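Local coordinates for protein homospermidine synthase (Legionella pneumophila subsp. pneumophila str. Philadelphia 1, PDB 2PH5) that binds NAD and probably acts as a homospermidine synthase, a transferase that forms the polyamine homospermidine, at residues A[217-225]-A[324-334]; A[231-242]-A[290-298]. One frame throughout, in Å; residues are numbered along the deposited sequence.

Interaction 1: A[217-225]-A[324-334]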
loop_
_atom_site.group_PDB
_atom_site.type_symbol
_atom_site.label_atom_id
_atom_site.label_comp_id
_atom_site.label_asym_id
_atom_site.label_seq_id
_atom_site.Cartn_x
_atom_site.Cartn_y
_atom_site.Cartn_z
ATOM N N LYS A 217 1.400 -5.273 11.776
ATOM C CA LYS A 217 2.652 -5.605 11.127
ATOM C C LYS A 217 3.778 -4.778 11.731
ATOM O O LYS A 217 3.550 -3.670 12.222
ATOM C CB LYS A 217 2.571 -5.314 9.632
ATOM C CG LYS A 217 3.901 -5.451 8.913
ATOM C CD LYS A 217 3.804 -4.957 7.478
ATOM C CE LYS A 217 5.110 -5.181 6.737
ATOM N NZ LYS A 217 6.236 -4.441 7.382
ATOM N N SER A 218 4.991 -5.322 11.708
ATOM C CA SER A 218 6.147 -4.594 12.208
ATOM C C SER A 218 7.074 -4.262 11.044
ATOM O O SER A 218 7.080 -4.953 10.026
ATOM C CB SER A 218 6.919 -5.415 13.249
ATOM O OG SER A 218 6.288 -5.334 14.512
ATOM N N PRO A 219 7.842 -3.172 11.169
ATOM C CA PRO A 219 8.765 -2.790 10.103
ATOM C C PRO A 219 9.830 -3.863 9.954
ATOM O O PRO A 219 10.158 -4.553 10.920
ATOM C CB PRO A 219 9.362 -1.487 10.615
ATOM C CG PRO A 219 8.248 -0.899 11.383
ATOM C CD PRO A 219 7.702 -2.083 12.149
ATOM N N GLY A 220 10.359 -3.998 8.744
ATOM C CA GLY A 220 11.419 -4.958 8.492
ATOM C C GLY A 220 11.022 -6.398 8.278
ATOM O O GLY A 220 11.850 -7.293 8.424
ATOM N N GLU A 221 9.771 -6.645 7.922
ATOM C CA GLU A 221 9.358 -8.022 7.715
ATOM C C GLU A 221 8.315 -8.107 6.624
ATOM O O GLU A 221 7.499 -7.203 6.462
ATOM C CB GLU A 221 8.787 -8.596 9.011
ATOM C CG GLU A 221 7.382 -8.120 9.328
ATOM C CD GLU A 221 6.855 -8.662 10.651
ATOM O OE1 GLU A 221 7.269 -9.778 11.042
ATOM O OE2 GLU A 221 6.020 -7.977 11.289
ATOM N N PHE A 222 8.354 -9.192 5.863
ATOM C CA PHE A 222 7.374 -9.400 4.813
ATOM C C PHE A 222 6.349 -10.385 5.390
ATOM O O PHE A 222 6.681 -11.530 5.702
ATOM C CB PHE A 222 8.045 -9.965 3.559
ATOM C CG PHE A 222 7.213 -9.825 2.315
ATOM C CD1 PHE A 222 6.127 -10.671 2.085
ATOM C CD2 PHE A 222 7.495 -8.827 1.378
ATOM C CE1 PHE A 222 5.334 -10.528 0.940
ATOM C CE2 PHE A 222 6.708 -8.676 0.232
ATOM C CZ PHE A 222 5.624 -9.528 0.010
ATOM N N VAL A 223 5.115 -9.917 5.553
ATOM C CA VAL A 223 4.043 -10.727 6.117
ATOM C C VAL A 223 3.034 -11.142 5.044
ATOM O O VAL A 223 2.595 -10.326 4.228
ATOM C CB VAL A 223 3.331 -9.950 7.255
ATOM C CG1 VAL A 223 2.367 -10.859 8.011
ATOM C CG2 VAL A 223 4.372 -9.401 8.218
ATOM N N ASN A 224 2.667 -12.421 5.047
ATOM C CA ASN A 224 1.741 -12.930 4.050
ATOM C C ASN A 224 0.997 -14.156 4.555
ATOM O O ASN A 224 1.447 -14.847 5.471
ATOM C CB ASN A 224 2.505 -13.255 2.763
ATOM C CG ASN A 224 1.584 -13.534 1.586
ATOM O OD1 ASN A 224 0.474 -13.006 1.504
ATOM N ND2 ASN A 224 2.054 -14.361 0.657
ATOM N N THR A 225 -0.158 -14.414 3.960
ATOM C CA THR A 225 -0.958 -15.551 4.361
ATOM C C THR A 225 -0.343 -16.843 3.860
ATOM O O THR A 225 -0.760 -17.931 4.253
ATOM C CB THR A 225 -2.384 -15.388 3.860
ATOM O OG1 THR A 225 -2.367 -15.046 2.470
ATOM C CG2 THR A 225 -3.075 -14.263 4.647
ATOM N N CYS A 324 -3.426 -9.971 1.248
ATOM C CA CYS A 324 -3.961 -9.491 2.511
ATOM C C CYS A 324 -3.303 -8.150 2.819
ATOM O O CYS A 324 -2.135 -7.937 2.495
ATOM C CB CYS A 324 -3.664 -10.492 3.618
ATOM S SG CYS A 324 -1.917 -10.662 3.945
ATOM N N PRO A 325 -4.041 -7.222 3.448
ATOM C CA PRO A 325 -3.475 -5.907 3.771
ATOM C C PRO A 325 -2.028 -5.908 4.279
ATOM O O PRO A 325 -1.265 -4.986 3.979
ATOM C CB PRO A 325 -4.471 -5.326 4.785
ATOM C CG PRO A 325 -5.277 -6.508 5.247
ATOM C CD PRO A 325 -5.384 -7.368 4.027
ATOM N N ASP A 326 -1.650 -6.934 5.038
ATOM C CA ASP A 326 -0.286 -7.022 5.551
ATOM C C ASP A 326 0.700 -7.258 4.411
ATOM O O ASP A 326 1.820 -6.734 4.430
ATOM C CB ASP A 326 -0.163 -8.149 6.582
ATOM C CG ASP A 326 -0.659 -7.745 7.962
ATOM O OD1 ASP A 326 -0.796 -8.638 8.823
ATOM O OD2 ASP A 326 -0.902 -6.542 8.193
ATOM N N ALA A 327 0.292 -8.051 3.422
ATOM C CA ALA A 327 1.154 -8.320 2.277
ATOM C C ALA A 327 1.196 -7.070 1.390
ATOM O O ALA A 327 2.136 -6.882 0.622
ATOM C CB ALA A 327 0.637 -9.516 1.481
ATOM N N ARG A 328 0.178 -6.218 1.502
ATOM C CA ARG A 328 0.132 -4.984 0.721
ATOM C C ARG A 328 1.162 -4.043 1.295
ATOM O O ARG A 328 1.940 -3.425 0.562
ATOM C CB ARG A 328 -1.245 -4.336 0.800
ATOM C CG ARG A 328 -2.338 -5.189 0.216
ATOM C CD ARG A 328 -3.724 -4.635 0.555
ATOM N NE ARG A 328 -4.709 -5.706 0.503
ATOM C CZ ARG A 328 -5.952 -5.613 0.952
ATOM N NH1 ARG A 328 -6.760 -6.665 0.858
ATOM N NH2 ARG A 328 -6.382 -4.473 1.484
ATOM N N LEU A 329 1.170 -3.948 2.618
ATOM C CA LEU A 329 2.125 -3.107 3.314
ATOM C C LEU A 329 3.520 -3.666 3.044
ATOM O O LEU A 329 4.476 -2.911 2.889
ATOM C CB LEU A 329 1.848 -3.115 4.824
ATOM C CG LEU A 329 0.527 -2.523 5.317
ATOM C CD1 LEU A 329 0.363 -2.766 6.816
ATOM C CD2 LEU A 329 0.489 -1.037 5.029
ATOM N N SER A 330 3.630 -4.991 2.984
ATOM C CA SER A 330 4.920 -5.630 2.739
ATOM C C SER A 330 5.494 -5.270 1.378
ATOM O O SER A 330 6.655 -4.872 1.267
ATOM C CB SER A 330 4.795 -7.149 2.869
ATOM O OG SER A 330 4.565 -7.522 4.216
ATOM N N ILE A 331 4.680 -5.421 0.341
ATOM C CA ILE A 331 5.103 -5.077 -1.011
ATOM C C ILE A 331 5.497 -3.593 -1.048
ATOM O O ILE A 331 6.525 -3.231 -1.625
ATOM C CB ILE A 331 3.963 -5.361 -2.009
ATOM C CG1 ILE A 331 3.809 -6.880 -2.173
ATOM C CG2 ILE A 331 4.232 -4.672 -3.337
ATOM C CD1 ILE A 331 2.522 -7.304 -2.849
ATOM N N PHE A 332 4.685 -2.742 -0.421
ATOM C CA PHE A 332 4.967 -1.309 -0.372
ATOM C C PHE A 332 6.364 -1.076 0.214
ATOM O O PHE A 332 7.162 -0.314 -0.343
ATOM C CB PHE A 332 3.889 -0.593 0.458
ATOM C CG PHE A 332 4.133 0.885 0.655
ATOM C CD1 PHE A 332 4.947 1.340 1.695
ATOM C CD2 PHE A 332 3.537 1.824 -0.189
ATOM C CE1 PHE A 332 5.161 2.709 1.897
ATOM C CE2 PHE A 332 3.748 3.196 0.007
ATOM C CZ PHE A 332 4.562 3.636 1.053
ATOM N N GLU A 333 6.659 -1.752 1.325
ATOM C CA GLU A 333 7.951 -1.639 1.999
ATOM C C GLU A 333 9.085 -2.219 1.141
ATOM O O GLU A 333 10.211 -1.720 1.178
ATOM C CB GLU A 333 7.878 -2.344 3.364
ATOM C CG GLU A 333 9.189 -2.463 4.128
ATOM C CD GLU A 333 9.009 -3.099 5.511
ATOM O OE1 GLU A 333 8.401 -4.192 5.599
ATOM O OE2 GLU A 333 9.477 -2.507 6.516
ATOM N N LEU A 334 8.769 -3.259 0.366
ATOM C CA LEU A 334 9.718 -3.934 -0.529
ATOM C C LEU A 334 10.216 -2.936 -1.568
ATOM O O LEU A 334 11.420 -2.762 -1.749
ATOM C CB LEU A 334 9.024 -5.094 -1.250
ATOM C CG LEU A 334 9.801 -6.263 -1.880
ATOM C CD1 LEU A 334 9.148 -6.596 -3.217
ATOM C CD2 LEU A 334 11.270 -5.954 -2.063
HETATM O O HOH W 1 -0.852 -4.758 10.394
HETATM O O HOH W 2 -1.954 -12.437 1.442
#
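Lys-217 and Glu-333 form the salt bridge of this contact, with NZ 2.8 Å from OE1 of Glu-333. The ammonium comes from above the carboxylate plane, 44° out of it. Lys-217 is extended as far as CE and bends at its last torsion (chi4 -61°), which also brings NZ onto its neighbour's carbonyl, Ser-218 O. Its CD lies against Leu-329 CB. The second carboxylate oxygen, OE2 of Glu-333, takes the backbone N-H of Gly-220 on the syn side, somewhat out of the carboxylate plane, at 2.8 Å in a nearly straight bond (175°). Two partners thus fix the rotation of the carboxylate.

The other direct hydrogen bond uses Ser-330. Its OG accepts from Val-223 N at 2.8 Å and donates to Asp-326 O, one turn back in the helix. Strand 221-224 runs roughly antiparallel to helix 325-334, with axes 6.4 Å apart at closest approach. The helix packs against this one strand of a two-stranded parallel sheet, completed by strand 344-347.

Apolar contact centres on the Phe-222 ring. Ser-330 CB sits over one face in a CH-pi contact, 3.5 Å from the centroid. Ile-331 CG1 lies 3.9 Å from Phe-222 CZ. Thr-225 CG2 meets Cys-324 SG at 3.8 Å.

Water bridges Lys-217 N to Asp-326 OD2. Another water links Asn-224 OD1 and Thr-225 OG1 to Cys-324 N. Thr-225 OG1 also bonds to Asp-209, and Asp-326 OD1 to Thr-213.

Interaction 2: A[231-242]-A[290-298]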
loop_
_atom_site.group_PDB
_atom_site.type_symbol
_atom_site.label_atom_id
_atom_site.label_comp_id
_atom_site.label_asym_id
_atom_site.label_seq_id
_atom_site.Cartn_x
_atom_site.Cartn_y
_atom_site.Cartn_z
ATOM N N LEU A 231 5.643 -14.963 -2.943
ATOM C CA LEU A 231 5.049 -13.719 -3.427
ATOM C C LEU A 231 6.109 -12.732 -3.914
ATOM O O LEU A 231 5.964 -12.127 -4.974
ATOM C CB LEU A 231 4.187 -13.075 -2.342
ATOM C CG LEU A 231 3.490 -11.761 -2.702
ATOM C CD1 LEU A 231 2.545 -11.946 -3.887
ATOM C CD2 LEU A 231 2.736 -11.281 -1.482
ATOM N N ILE A 232 7.179 -12.584 -3.143
ATOM C CA ILE A 232 8.268 -11.686 -3.499
ATOM C C ILE A 232 8.865 -12.038 -4.865
ATOM O O ILE A 232 8.975 -11.178 -5.746
ATOM C CB ILE A 232 9.380 -11.748 -2.438
ATOM C CG1 ILE A 232 8.846 -11.209 -1.111
ATOM C CG2 ILE A 232 10.606 -10.966 -2.906
ATOM C CD1 ILE A 232 9.826 -11.317 0.029
ATOM N N LEU A 233 9.242 -13.304 -5.030
ATOM C CA LEU A 233 9.831 -13.779 -6.279
ATOM C C LEU A 233 8.887 -13.498 -7.460
ATOM O O LEU A 233 9.309 -12.956 -8.481
ATOM C CB LEU A 233 10.143 -15.280 -6.191
ATOM C CG LEU A 233 11.138 -15.811 -7.231
ATOM C CD1 LEU A 233 12.546 -15.366 -6.821
ATOM C CD2 LEU A 233 11.081 -17.334 -7.324
ATOM N N GLU A 234 7.616 -13.857 -7.321
ATOM C CA GLU A 234 6.647 -13.606 -8.383
ATOM C C GLU A 234 6.536 -12.119 -8.716
ATOM O O GLU A 234 6.511 -11.735 -9.888
ATOM C CB GLU A 234 5.276 -14.154 -7.990
ATOM C CG GLU A 234 5.148 -15.648 -8.214
ATOM C CD GLU A 234 4.039 -16.284 -7.388
ATOM O OE1 GLU A 234 3.013 -15.606 -7.124
ATOM O OE2 GLU A 234 4.204 -17.477 -7.015
ATOM N N GLY A 235 6.490 -11.284 -7.684
ATOM C CA GLY A 235 6.387 -9.854 -7.908
ATOM C C GLY A 235 7.641 -9.239 -8.510
ATOM O O GLY A 235 7.596 -8.150 -9.087
ATOM N N LEU A 236 8.770 -9.925 -8.384
ATOM C CA LEU A 236 10.019 -9.404 -8.927
ATOM C C LEU A 236 10.140 -9.647 -10.430
ATOM O O LEU A 236 10.768 -8.864 -11.137
ATOM C CB LEU A 236 11.214 -10.028 -8.196
ATOM C CG LEU A 236 12.053 -9.124 -7.277
ATOM C CD1 LEU A 236 11.175 -8.415 -6.274
ATOM C CD2 LEU A 236 13.108 -9.969 -6.563
ATOM N N GLN A 237 9.536 -10.725 -10.919
ATOM C CA GLN A 237 9.599 -11.053 -12.341
ATOM C C GLN A 237 8.719 -10.148 -13.188
ATOM O O GLN A 237 7.753 -9.566 -12.705
ATOM C CB GLN A 237 9.183 -12.505 -12.573
ATOM C CG GLN A 237 10.046 -13.520 -11.848
ATOM C CD GLN A 237 9.482 -14.922 -11.951
ATOM O OE1 GLN A 237 8.291 -15.147 -11.692
ATOM N NE2 GLN A 237 10.332 -15.879 -12.328
ATOM N N PRO A 238 9.046 -10.023 -14.478
ATOM C CA PRO A 238 8.253 -9.173 -15.371
ATOM C C PRO A 238 6.839 -9.699 -15.637
ATOM O O PRO A 238 6.626 -10.905 -15.734
ATOM C CB PRO A 238 9.105 -9.121 -16.635
ATOM C CG PRO A 238 9.798 -10.457 -16.634
ATOM C CD PRO A 238 10.201 -10.613 -15.184
ATOM N N ALA A 239 5.880 -8.782 -15.758
ATOM C CA ALA A 239 4.485 -9.144 -16.015
ATOM C C ALA A 239 4.339 -10.108 -17.200
ATOM O O ALA A 239 4.842 -9.837 -18.295
ATOM C CB ALA A 239 3.659 -7.881 -16.265
ATOM N N GLU A 240 3.655 -11.232 -16.965
ATOM C CA GLU A 240 3.416 -12.255 -17.990
ATOM C C GLU A 240 1.933 -12.289 -18.347
ATOM O O GLU A 240 1.080 -12.398 -17.464
ATOM C CB GLU A 240 3.856 -13.635 -17.495
ATOM C CG GLU A 240 3.841 -14.708 -18.579
ATOM C CD GLU A 240 4.252 -16.072 -18.056
ATOM O OE1 GLU A 240 5.420 -16.231 -17.644
ATOM O OE2 GLU A 240 3.406 -16.986 -18.051
ATOM N N ILE A 241 1.627 -12.217 -19.641
ATOM C CA ILE A 241 0.239 -12.177 -20.088
ATOM C C ILE A 241 -0.088 -13.007 -21.331
ATOM O O ILE A 241 0.631 -12.956 -22.328
ATOM C CB ILE A 241 -0.166 -10.719 -20.387
ATOM C CG1 ILE A 241 0.277 -9.803 -19.246
ATOM C CG2 ILE A 241 -1.664 -10.626 -20.594
ATOM C CD1 ILE A 241 0.200 -8.329 -19.582
ATOM N N GLY A 242 -1.179 -13.766 -21.264
ATOM C CA GLY A 242 -1.606 -14.549 -22.414
ATOM C C GLY A 242 -2.304 -13.563 -23.336
ATOM O O GLY A 242 -3.336 -12.995 -22.971
ATOM N N LEU A 290 -0.703 -7.499 -11.092
ATOM C CA LEU A 290 -0.631 -8.444 -12.202
ATOM C C LEU A 290 0.542 -9.406 -11.987
ATOM O O LEU A 290 1.429 -9.536 -12.831
ATOM C CB LEU A 290 -0.494 -7.677 -13.524
ATOM C CG LEU A 290 -0.421 -8.373 -14.899
ATOM C CD1 LEU A 290 -1.175 -9.675 -14.938
ATOM C CD2 LEU A 290 -0.964 -7.401 -15.938
ATOM N N ILE A 291 0.526 -10.059 -10.826
ATOM C CA ILE A 291 1.532 -11.033 -10.427
ATOM C C ILE A 291 1.576 -12.167 -11.434
ATOM O O ILE A 291 0.549 -12.715 -11.809
ATOM C CB ILE A 291 1.219 -11.629 -9.024
ATOM C CG1 ILE A 291 2.079 -10.958 -7.956
ATOM C CG2 ILE A 291 1.527 -13.114 -8.990
ATOM C CD1 ILE A 291 1.868 -9.500 -7.834
ATOM N N THR A 292 2.775 -12.532 -11.855
ATOM C CA THR A 292 2.959 -13.595 -12.833
ATOM C C THR A 292 2.673 -14.994 -12.267
ATOM O O THR A 292 2.644 -15.185 -11.049
ATOM C CB THR A 292 4.405 -13.569 -13.330
ATOM O OG1 THR A 292 5.275 -13.962 -12.261
ATOM C CG2 THR A 292 4.787 -12.162 -13.770
ATOM N N HIS A 293 2.447 -15.967 -13.150
ATOM C CA HIS A 293 2.231 -17.358 -12.721
ATOM C C HIS A 293 2.541 -18.395 -13.799
ATOM O O HIS A 293 2.816 -18.058 -14.955
ATOM C CB HIS A 293 0.812 -17.568 -12.187
ATOM C CG HIS A 293 0.752 -17.798 -10.704
ATOM N ND1 HIS A 293 1.251 -18.936 -10.103
ATOM C CD2 HIS A 293 0.252 -17.036 -9.705
ATOM C CE1 HIS A 293 1.057 -18.864 -8.799
ATOM N NE2 HIS A 293 0.452 -17.719 -8.529
ATOM N N ALA A 294 2.495 -19.665 -13.414
ATOM C CA ALA A 294 2.804 -20.751 -14.341
ATOM C C ALA A 294 1.644 -21.106 -15.256
ATOM O O ALA A 294 1.794 -21.135 -16.480
ATOM C CB ALA A 294 3.246 -21.988 -13.560
ATOM N N GLU A 295 0.491 -21.373 -14.651
ATOM C CA GLU A 295 -0.706 -21.762 -15.386
ATOM C C GLU A 295 -1.273 -20.696 -16.328
ATOM O O GLU A 295 -2.436 -20.777 -16.730
ATOM C CB GLU A 295 -1.798 -22.212 -14.403
ATOM C CG GLU A 295 -2.283 -23.649 -14.618
ATOM C CD GLU A 295 -3.399 -24.058 -13.666
ATOM O OE1 GLU A 295 -3.914 -25.187 -13.807
ATOM O OE2 GLU A 295 -3.763 -23.260 -12.781
ATOM N N THR A 296 -0.468 -19.696 -16.674
ATOM C CA THR A 296 -0.937 -18.659 -17.585
ATOM C C THR A 296 -0.778 -19.159 -19.017
ATOM O O THR A 296 -1.712 -19.100 -19.812
ATOM C CB THR A 296 -0.141 -17.343 -17.429
ATOM O OG1 THR A 296 -0.273 -16.861 -16.088
ATOM C CG2 THR A 296 -0.661 -16.289 -18.390
ATOM N N ILE A 297 0.407 -19.667 -19.334
ATOM C CA ILE A 297 0.677 -20.168 -20.670
ATOM C C ILE A 297 -0.075 -21.464 -20.958
ATOM O O ILE A 297 -0.605 -21.660 -22.055
ATOM C CB ILE A 297 2.175 -20.410 -20.867
ATOM C CG1 ILE A 297 2.952 -19.156 -20.461
ATOM C CG2 ILE A 297 2.455 -20.802 -22.315
ATOM C CD1 ILE A 297 2.403 -17.863 -21.038
ATOM N N SER A 298 -0.120 -22.344 -19.965
ATOM C CA SER A 298 -0.807 -23.619 -20.110
ATOM C C SER A 298 -2.308 -23.422 -20.334
ATOM O O SER A 298 -2.905 -24.100 -21.168
ATOM C CB SER A 298 -0.564 -24.489 -18.875
ATOM O OG SER A 298 -1.011 -23.837 -17.698
HETATM O O HOH W 3 -0.392 -13.025 -14.534
HETATM O O HOH W 4 1.724 -15.084 -15.943
#
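Leu-290 and Ile-241 meet through methyl groups, CD2 of Leu-290 lying 3.9 Å from CD1 of Ile-241. The two side chains cross at about a right angle. Ala-239 CB rests on Leu-290 CG. Beside them, Ile-291 CG1 touches Leu-231 CD1 at 4.2 Å. Strand 311-322 lies next to this group, with His-318 touching Leu-290 and Ile-241.

Thr-292 is the next step outward. It fills the corner where helix 228-236 turns into strand 238-242. Its CG2 methyl faces the strand and comes closest to Pro-238 O, at 3.0 Å; Glu-240 N is next, 3.5 Å from Thr-292 CG2. The OG1 branch turns to the helix end. There its single proton has two possible weak acceptors, Glu-234 O (3.5 Å from Thr-292 OG1) and Gln-237 OE1, and which one takes it is not settled. Glu-234 O also accepts from Ser-271.

At the polar edge the Glu-234 carboxylate lies over one face of the His-293 ring, offset toward the rim. OE1 of Glu-234 is 3.6 Å from NE2 of His-293, and the two planes are 52° apart. Glu-240 has CG anti to the backbone N (chi1 -171°) and is extended beyond it, which carries OE2 to Ile-297 CD1 at 3.3 Å. A water accepts from His-293 N and also lies by Glu-240 O and Thr-296 OG1.

Glu-240 OE2 is also 3.3 Å from His-293 O, two acceptors without a bond, which might raise the pKa of this buried carboxylate. The contact thus rests on weak direct polar bonds, apolar touches and water, with His-293 close to the NAD-binding Asn-159 and Pro-160.

Interactions 1 and 2 have centres about 19 Å apart, yet they touch. A short turn after strand 221-224, helix 228-236 begins, so the chain passes from one contact to the other. The Phe-222 ring marks the join: its CE2 packs on Ile-232 CG1 at 3.6 Å. Leu-231 CD2 reaches Ala-327 CB of the other contact at 4.0 Å. Both lie in the range of the saccharopine dehydrogenase C-terminal family, and both touch the second subunit. Interaction 2 is nearer the cofactor, with the side chain of Glu-234 about 6 Å from NAD. The side chain of Asn-224, in interaction 1, is about 8 Å from the bound NAD.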